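Local coordinates for DNA endonuclease I-CeuI (Chlamydomonas eugametos, PDB 2EX5), which cuts DNA at a degenerate 17-19 bp site as a magnesium-dependent LAGLIDADG homodimer, making the staggered break that starts homing of its group I intron, at residues V96-L99 with A100-F104; I123-R126 with Q127-E130; D170-Q173 with L174-I178. The protein carries 1 engineered substitution. One frame throughout, in Å; residues are numbered along the deposited sequence.

Overall arrangement
Three one-turn contacts follow each other along the chain. Interaction 1 lies on helix 94-104, buried between the four-stranded DNA-binding sheet and helices 29-40 and 49-62. Interaction 2, at the start of helix 126-141, meets the DNA: the side chain of D124 comes within about 4 Å of a bound calcium ion, and that of R126 lies about 5 Å from the side chain of D82, a magnesium ligand. Interactions 1 and 2 touch, F104 CD1 lying 3.8 Å from I123 CD1. Interaction 3 opens helix 171-185, its centre 35 Å from that of interaction 1; its nearest atoms are about 9 Å from those of interaction 2, and about 9 Å from the DNA.

Interaction 1. Residues V96-L99 with A100-F104; sequences VLYL and ALEVF
Helix 94-104 of the LAGLIDADG domain holds this contact, in which Y98 and E102, one turn apart, stand side by side. With CG anti to the backbone N in both (chi1 -177° and -170°), the two side chains leave the helix in the same direction, and the bend of E102 at chi2 brings its carboxylate beside the phenol. The two planes are steeply turned, 79° apart. E102 OE2 sits 3.4 Å from Y98 CE2, approaching the ring obliquely, and 3.3 Å from Y98 OH. Each polar end has a firmer partner beyond the segments: the Y98 hydroxyl is hydrogen-bonded to R37, and E102 OE1 forms a salt bridge with K105. Y98 and E102 also both rest on L33 of helix 29-40.

On another flank L99 and V103 repeat the one-turn spacing with apolar groups, L99 CD2 lying 4.2 Å from V103 CG1, and both side chains touch L55 of helix 49-62. The backbone ties these turns together through i to i+4 bonds: E102 N reaches Y98 O at 2.8 Å, and V103 N reaches L99 O at the same 2.8 Å. A100 N to V96 O (3.0 Å) and L101 N to L97 O (3.1 Å) follow the same pattern. L97, A100 and L101 face the strands, against I109, L119 and L121, while V96 meets F144 of the second subunit. A helix laid over the back of the antiparallel DNA-binding sheet is typical of the LAGLIDADG fold.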
loop_
_atom_site.group_PDB
_atom_site.type_symbol
_atom_site.label_atom_id
_atom_site.label_comp_id
_atom_site.label_asym_id
_atom_site.label_seq_id
_atom_site.Cartn_x
_atom_site.Cartn_y
_atom_site.Cartn_z
ATOM N N VAL C 96 2.191 7.345 10.090
ATOM C CA VAL C 96 3.285 6.615 9.367
ATOM C C VAL C 96 4.157 7.478 8.427
ATOM O O VAL C 96 5.343 7.233 8.277
ATOM C CB VAL C 96 2.660 5.364 8.654
ATOM C CG1 VAL C 96 3.707 4.353 8.194
ATOM C CG2 VAL C 96 1.682 4.636 9.648
ATOM N N LEU C 97 3.578 8.479 7.757
ATOM C CA LEU C 97 4.365 9.513 6.996
ATOM C C LEU C 97 5.379 10.280 7.934
ATOM O O LEU C 97 6.553 10.533 7.610
ATOM C CB LEU C 97 3.317 10.495 6.417
ATOM C CG LEU C 97 3.119 10.416 4.905
ATOM C CD1 LEU C 97 3.168 8.974 4.417
ATOM C CD2 LEU C 97 1.950 11.220 4.385
ATOM N N TYR C 98 4.873 10.605 9.134
ATOM C CA TYR C 98 5.688 11.226 10.209
ATOM C C TYR C 98 6.813 10.273 10.658
ATOM O O TYR C 98 7.994 10.629 10.707
ATOM C CB TYR C 98 4.773 11.673 11.373
ATOM C CG TYR C 98 5.553 12.363 12.441
ATOM C CD1 TYR C 98 5.809 13.712 12.354
ATOM C CD2 TYR C 98 6.088 11.657 13.523
ATOM C CE1 TYR C 98 6.613 14.370 13.299
ATOM C CE2 TYR C 98 6.858 12.310 14.485
ATOM C CZ TYR C 98 7.088 13.667 14.357
ATOM O OH TYR C 98 7.873 14.319 15.238
ATOM N N LEU C 99 6.465 9.028 10.844
ATOM C CA LEU C 99 7.508 8.009 11.074
ATOM C C LEU C 99 8.581 8.023 9.983
ATOM O O LEU C 99 9.771 8.127 10.318
ATOM C CB LEU C 99 6.890 6.624 11.202
ATOM C CG LEU C 99 7.353 5.443 12.031
ATOM C CD1 LEU C 99 7.141 4.154 11.204
ATOM C CD2 LEU C 99 8.818 5.570 12.708
ATOM N N ALA C 100 8.220 7.936 8.668
ATOM C CA ALA C 100 9.281 8.069 7.619
ATOM C C ALA C 100 10.200 9.294 7.768
ATOM O O ALA C 100 11.433 9.192 7.678
ATOM C CB ALA C 100 8.647 8.088 6.222
ATOM N N LEU C 101 9.588 10.471 7.938
ATOM C CA LEU C 101 10.307 11.767 8.170
ATOM C C LEU C 101 11.301 11.620 9.315
ATOM O O LEU C 101 12.519 11.906 9.232
ATOM C CB LEU C 101 9.229 12.781 8.524
ATOM C CG LEU C 101 9.099 14.168 7.889
ATOM C CD1 LEU C 101 9.364 14.203 6.337
ATOM C CD2 LEU C 101 7.782 14.814 8.260
ATOM N N GLU C 102 10.757 11.051 10.395
ATOM C CA GLU C 102 11.533 10.791 11.605
ATOM C C GLU C 102 12.685 9.817 11.308
ATOM O O GLU C 102 13.805 10.116 11.683
ATOM C CB GLU C 102 10.594 10.410 12.759
ATOM C CG GLU C 102 11.267 10.358 14.063
ATOM C CD GLU C 102 11.199 11.626 14.860
ATOM O OE1 GLU C 102 12.247 12.265 15.021
ATOM O OE2 GLU C 102 10.139 11.989 15.314
ATOM N N VAL C 103 12.455 8.719 10.558
ATOM C CA VAL C 103 13.587 7.865 10.179
ATOM C C VAL C 103 14.529 8.374 9.113
ATOM O O VAL C 103 15.746 8.091 9.193
ATOM C CB VAL C 103 13.278 6.293 9.961
ATOM C CG1 VAL C 103 11.883 5.994 9.855
ATOM C CG2 VAL C 103 14.142 5.659 8.898
ATOM N N PHE C 104 14.034 9.090 8.083
ATOM C CA PHE C 104 15.042 9.609 7.179
ATOM C C PHE C 104 15.716 10.869 7.687
ATOM O O PHE C 104 16.711 11.235 7.132
ATOM C CB PHE C 104 14.526 9.807 5.706
ATOM C CG PHE C 104 13.880 8.585 5.104
ATOM C CD1 PHE C 104 12.504 8.557 4.899
ATOM C CD2 PHE C 104 14.621 7.460 4.756
ATOM C CE1 PHE C 104 11.882 7.438 4.315
ATOM C CE2 PHE C 104 13.981 6.302 4.149
ATOM C CZ PHE C 104 12.604 6.356 3.912
#

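Interaction 2. Residues I123-R126 with Q127-E130; sequences IDNR and QSLE. With nucleotides of chain A.
The I123 and L129 side chains run past one another in opposite senses where strand 118-123 gives way to helix 126-141, I123 CG2 pressing to 3.4 Å from L129 CD1, tighter than a usual carbon-carbon contact. The same I123 methyl also touches S128 CB. N125 is the N-cap residue: N125 O accepts from L129 N at 3.1 Å and R126 O from E130 N.

The other side of the turn faces DNA of chain A. R126 N donates to DA5 OP2 at 3.2 Å, while CG and CD of the R126 side chain pass beside the same oxygen. Bent at chi3 (38°), that chain carries its guanidinium on toward DT4, whose OP2 lies near the guanidinium plane, 3.7 Å from R126 NH2. D124 turns instead to the bases, its OD2 3.7 Å from DA6 C8, and also packs on a cytosine base. With an alanine at D124 the carboxylate is gone, which would probably leave a gap beside DA6 and the nearby calcium without that negative charge. R126 meets one phosphate with its backbone N-H and sets its guanidinium near the next, where its positive charge is likely to offset the negative charge of the DNA backbone.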
loop_
_atom_site.group_PDB
_atom_site.type_symbol
_atom_site.label_atom_id
_atom_site.label_comp_id
_atom_site.label_asym_id
_atom_site.label_seq_id
_atom_site.Cartn_x
_atom_site.Cartn_y
_atom_site.Cartn_z
ATOM N N ILE C 123 11.373 12.982 -1.164
ATOM C CA ILE C 123 12.779 13.274 -1.130
ATOM C C ILE C 123 13.342 13.204 -2.525
ATOM O O ILE C 123 13.338 12.104 -3.157
ATOM C CB ILE C 123 13.513 12.221 -0.238
ATOM C CG1 ILE C 123 13.009 12.375 1.273
ATOM C CG2 ILE C 123 15.056 12.373 -0.472
ATOM C CD1 ILE C 123 13.203 11.195 2.249
ATOM N N ASP C 124 13.872 14.338 -3.004
ATOM C CA ASP C 124 14.518 14.498 -4.332
ATOM C C ASP C 124 15.997 14.897 -4.287
ATOM O O ASP C 124 16.724 14.751 -5.275
ATOM C CB ASP C 124 13.733 15.523 -5.176
ATOM C CG ASP C 124 13.691 16.916 -4.553
ATOM O OD1 ASP C 124 14.724 17.574 -4.369
ATOM O OD2 ASP C 124 12.571 17.415 -4.344
ATOM N N ASN C 125 16.481 15.371 -3.132
ATOM C CA ASN C 125 17.869 15.745 -3.000
ATOM C C ASN C 125 18.688 14.493 -3.176
ATOM O O ASN C 125 18.453 13.490 -2.541
ATOM C CB ASN C 125 18.159 16.385 -1.639
ATOM C CG ASN C 125 19.654 16.637 -1.436
ATOM O OD1 ASN C 125 20.128 17.696 -1.703
ATOM N ND2 ASN C 125 20.384 15.645 -0.986
ATOM N N ARG C 126 19.646 14.531 -4.091
ATOM C CA ARG C 126 20.320 13.312 -4.487
ATOM C C ARG C 126 21.220 12.790 -3.391
ATOM O O ARG C 126 21.359 11.574 -3.329
ATOM C CB ARG C 126 21.047 13.478 -5.822
ATOM C CG ARG C 126 20.053 13.284 -7.030
ATOM C CD ARG C 126 20.521 13.931 -8.272
ATOM N NE ARG C 126 21.966 13.779 -8.366
ATOM C CZ ARG C 126 22.709 14.368 -9.285
ATOM N NH1 ARG C 126 24.032 14.276 -9.253
ATOM N NH2 ARG C 126 22.106 15.065 -10.233
ATOM N N GLN C 127 21.762 13.647 -2.493
ATOM C CA GLN C 127 22.634 13.124 -1.398
ATOM C C GLN C 127 21.754 12.386 -0.431
ATOM O O GLN C 127 22.079 11.286 -0.030
ATOM C CB GLN C 127 23.299 14.174 -0.485
ATOM C CG GLN C 127 24.042 15.372 -0.956
ATOM C CD GLN C 127 24.616 16.167 0.315
ATOM O OE1 GLN C 127 25.808 16.469 0.367
ATOM N NE2 GLN C 127 23.726 16.466 1.347
ATOM N N SER C 128 20.671 13.002 0.006
ATOM C CA SER C 128 19.656 12.308 0.832
ATOM C C SER C 128 19.219 10.922 0.296
ATOM O O SER C 128 18.991 9.999 1.026
ATOM C CB SER C 128 18.413 13.146 0.925
ATOM O OG SER C 128 18.686 14.439 1.327
ATOM N N LEU C 129 18.977 10.845 -0.993
ATOM C CA LEU C 129 18.485 9.653 -1.658
ATOM C C LEU C 129 19.563 8.576 -1.531
ATOM O O LEU C 129 19.323 7.428 -1.164
ATOM C CB LEU C 129 18.216 10.082 -3.153
ATOM C CG LEU C 129 16.831 10.188 -3.810
ATOM C CD1 LEU C 129 15.575 10.109 -2.904
ATOM C CD2 LEU C 129 16.724 11.051 -5.030
ATOM N N GLU C 130 20.788 8.955 -1.824
ATOM C CA GLU C 130 21.947 8.109 -1.551
ATOM C C GLU C 130 22.366 7.760 -0.121
ATOM O O GLU C 130 22.854 6.643 0.164
ATOM C CB GLU C 130 23.094 8.917 -2.069
ATOM C CG GLU C 130 23.653 8.324 -3.202
ATOM C CD GLU C 130 24.862 9.099 -3.583
ATOM O OE1 GLU C 130 24.667 10.105 -4.353
ATOM O OE2 GLU C 130 25.944 8.670 -3.069
ATOM P P DA A 5 20.111 18.011 -5.973
ATOM O OP1 DA A 5 21.551 17.829 -5.648
ATOM O OP2 DA A 5 19.302 16.823 -6.314
ATOM O "O5'" DA A 5 19.411 18.946 -4.872
ATOM C "C5'" DA A 5 19.949 20.238 -4.827
ATOM C "C4'" DA A 5 18.957 21.219 -4.272
ATOM O "O4'" DA A 5 18.378 21.842 -5.437
ATOM C "C3'" DA A 5 17.776 20.763 -3.404
ATOM O "O3'" DA A 5 17.484 21.738 -2.406
ATOM C "C2'" DA A 5 16.581 20.727 -4.386
ATOM C "C1'" DA A 5 16.942 21.831 -5.365
ATOM N N9 DA A 5 16.538 21.676 -6.763
ATOM C C8 DA A 5 16.959 20.711 -7.659
ATOM N N7 DA A 5 16.498 20.944 -8.875
ATOM C C5 DA A 5 15.763 22.110 -8.796
ATOM C C6 DA A 5 14.965 22.806 -9.762
ATOM N N6 DA A 5 14.825 22.425 -11.063
ATOM N N1 DA A 5 14.395 23.921 -9.312
ATOM C C2 DA A 5 14.498 24.271 -8.005
ATOM N N3 DA A 5 15.166 23.695 -6.999
ATOM C C4 DA A 5 15.790 22.596 -7.472
ATOM P P DT A 4 23.722 18.360 -11.530
ATOM O OP1 DT A 4 24.845 17.674 -10.899
ATOM O OP2 DT A 4 22.870 17.768 -12.580
ATOM O "O5'" DT A 4 22.672 18.702 -10.374
ATOM C "C5'" DT A 4 23.110 19.427 -9.238
ATOM C "C4'" DT A 4 21.888 19.923 -8.527
ATOM O "O4'" DT A 4 21.403 21.150 -9.146
ATOM C "C3'" DT A 4 20.739 18.913 -8.507
ATOM O "O3'" DT A 4 19.979 18.935 -7.300
ATOM C "C2'" DT A 4 19.811 19.567 -9.517
ATOM C "C1'" DT A 4 20.021 21.017 -9.138
ATOM N N1 DT A 4 19.383 21.884 -10.115
ATOM C C2 DT A 4 18.765 23.065 -9.666
ATOM O O2 DT A 4 18.688 23.477 -8.539
ATOM N N3 DT A 4 18.134 23.812 -10.592
ATOM C C4 DT A 4 18.071 23.514 -11.915
ATOM O O4 DT A 4 17.510 24.335 -12.651
ATOM C C5 DT A 4 18.729 22.281 -12.369
ATOM C C7 DT A 4 18.890 22.062 -13.889
ATOM C C6 DT A 4 19.357 21.506 -11.448
ATOM P P DA A 6 16.193 21.746 -1.422
ATOM O OP1 DA A 6 16.614 22.653 -0.319
ATOM O OP2 DA A 6 15.901 20.304 -1.184
ATOM O "O5'" DA A 6 14.883 22.464 -1.900
ATOM C "C5'" DA A 6 14.809 23.809 -2.232
ATOM C "C4'" DA A 6 13.554 23.779 -3.072
ATOM O "O4'" DA A 6 13.772 23.001 -4.294
ATOM C "C3'" DA A 6 12.338 23.101 -2.414
ATOM O "O3'" DA A 6 11.333 24.093 -2.163
ATOM C "C2'" DA A 6 11.863 22.067 -3.458
ATOM C "C1'" DA A 6 12.390 22.714 -4.749
ATOM N N9 DA A 6 12.476 21.869 -5.987
ATOM C C8 DA A 6 13.192 20.632 -6.013
ATOM N N7 DA A 6 13.206 19.993 -7.180
ATOM C C5 DA A 6 12.510 20.959 -8.001
ATOM C C6 DA A 6 12.232 20.903 -9.400
ATOM N N6 DA A 6 12.626 19.881 -10.163
ATOM N N1 DA A 6 11.545 21.937 -9.913
ATOM C C2 DA A 6 11.153 22.968 -9.104
ATOM N N3 DA A 6 11.367 23.146 -7.784
ATOM C C4 DA A 6 12.049 22.078 -7.290
#

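Interaction 3. Residues D170-Q173 with L174-I178; sequences DLEQ and LVNKI
At the N-capped start of helix 171-185, L171 and V175 project alongside each other one turn apart, L171 CD2 meeting V175 CG2 at 3.8 Å. E172 and N176 pair in the same way, their carboxylate and amide planes 37° apart. E172 O takes N176 N from the backbone at 2.6 Å. N176 CG, anti to the carbonyl carbon (chi1 -66°), swings the amide back over the preceding turn, where ND2 is a weak second donor to E172 O and bonds weakly to E172 OE1. The stronger partner of that carboxylate is R207, joined to E172 OE1 by a salt bridge. Q173 and K177 cross at a slant, Q173 NE2 lying 3.4 Å from K177 CD.

D170 is the N-cap: OD1 accepts from E172 N at 2.9 Å, on the anti side and tilted out of the carboxylate plane, and D170 O receives L174 N. Farther out, L174 packs on L79 and V81 of strand 79-90, L171 and L174 touch A206 of helix 199-206, and I178 reaches L159, L162 and F163 of helix 147-164. At 174-178 the helix widens into a pi-type turn, where Q173 O accepts two backbone donors, K177 N and I178 N, both at 2.9 Å, the bond from I178 N being the straighter at 165°.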
loop_
_atom_site.group_PDB
_atom_site.type_symbol
_atom_site.label_atom_id
_atom_site.label_comp_id
_atom_site.label_asym_id
_atom_site.label_seq_id
_atom_site.Cartn_x
_atom_site.Cartn_y
_atom_site.Cartn_z
ATOM N N ASP C 170 27.979 13.904 -20.373
ATOM C CA ASP C 170 28.737 13.213 -21.358
ATOM C C ASP C 170 27.642 12.590 -22.235
ATOM O O ASP C 170 26.871 11.706 -21.795
ATOM C CB ASP C 170 29.571 12.128 -20.621
ATOM C CG ASP C 170 30.218 11.077 -21.582
ATOM O OD1 ASP C 170 29.788 10.977 -22.748
ATOM O OD2 ASP C 170 31.144 10.315 -21.147
ATOM N N LEU C 171 27.561 13.029 -23.485
ATOM C CA LEU C 171 26.517 12.523 -24.426
ATOM C C LEU C 171 26.427 10.986 -24.528
ATOM O O LEU C 171 25.342 10.422 -24.512
ATOM C CB LEU C 171 26.692 13.173 -25.802
ATOM C CG LEU C 171 25.594 13.143 -26.884
ATOM C CD1 LEU C 171 25.869 12.012 -27.973
ATOM C CD2 LEU C 171 24.105 13.144 -26.348
ATOM N N GLU C 172 27.563 10.314 -24.559
ATOM C CA GLU C 172 27.594 8.873 -24.774
ATOM C C GLU C 172 26.999 8.045 -23.628
ATOM O O GLU C 172 26.190 7.126 -23.838
ATOM C CB GLU C 172 29.047 8.438 -25.060
ATOM C CG GLU C 172 29.537 8.904 -26.454
ATOM C CD GLU C 172 28.523 8.677 -27.625
ATOM O OE1 GLU C 172 27.945 7.580 -27.792
ATOM O OE2 GLU C 172 28.322 9.624 -28.392
ATOM N N GLN C 173 27.442 8.337 -22.417
ATOM C CA GLN C 173 26.918 7.694 -21.249
ATOM C C GLN C 173 25.463 8.079 -21.048
ATOM O O GLN C 173 24.721 7.231 -20.632
ATOM C CB GLN C 173 27.709 8.086 -20.028
ATOM C CG GLN C 173 29.109 7.581 -20.036
ATOM C CD GLN C 173 29.526 7.104 -18.688
ATOM O OE1 GLN C 173 30.077 7.869 -17.932
ATOM N NE2 GLN C 173 29.204 5.846 -18.344
ATOM N N LEU C 174 25.069 9.331 -21.318
ATOM C CA LEU C 174 23.685 9.725 -21.212
ATOM C C LEU C 174 22.859 8.840 -22.097
ATOM O O LEU C 174 21.820 8.290 -21.650
ATOM C CB LEU C 174 23.436 11.159 -21.628
ATOM C CG LEU C 174 21.917 11.516 -21.643
ATOM C CD1 LEU C 174 21.207 11.442 -20.301
ATOM C CD2 LEU C 174 21.652 12.882 -22.172
ATOM N N VAL C 175 23.307 8.724 -23.364
ATOM C CA VAL C 175 22.578 7.900 -24.367
ATOM C C VAL C 175 22.693 6.446 -24.018
ATOM O O VAL C 175 21.699 5.730 -23.982
ATOM C CB VAL C 175 22.931 8.269 -25.870
ATOM C CG1 VAL C 175 22.295 7.322 -26.868
ATOM C CG2 VAL C 175 22.523 9.710 -26.188
ATOM N N ASN C 176 23.867 6.000 -23.650
ATOM C CA ASN C 176 24.079 4.543 -23.588
ATOM C C ASN C 176 23.923 3.801 -22.272
ATOM O O ASN C 176 23.524 2.667 -22.322
ATOM C CB ASN C 176 25.410 4.175 -24.203
ATOM C CG ASN C 176 25.453 4.462 -25.678
ATOM O OD1 ASN C 176 24.684 3.910 -26.463
ATOM N ND2 ASN C 176 26.361 5.321 -26.062
ATOM N N LYS C 177 24.307 4.404 -21.147
ATOM C CA LYS C 177 24.040 3.910 -19.796
ATOM C C LYS C 177 22.794 4.576 -19.081
ATOM O O LYS C 177 21.884 3.880 -18.702
ATOM C CB LYS C 177 25.336 3.920 -18.965
ATOM C CG LYS C 177 26.262 2.635 -19.260
ATOM C CD LYS C 177 27.734 2.775 -18.691
ATOM C CE LYS C 177 28.865 2.030 -19.520
ATOM N NZ LYS C 177 28.533 1.672 -20.979
ATOM N N ILE C 178 22.700 5.900 -18.985
ATOM C CA ILE C 178 21.596 6.545 -18.255
ATOM C C ILE C 178 20.175 6.311 -18.778
ATOM O O ILE C 178 19.296 5.784 -18.055
ATOM C CB ILE C 178 21.890 8.036 -18.020
ATOM C CG1 ILE C 178 23.160 8.160 -17.136
ATOM C CG2 ILE C 178 20.622 8.795 -17.518
ATOM C CD1 ILE C 178 23.505 9.653 -16.752
#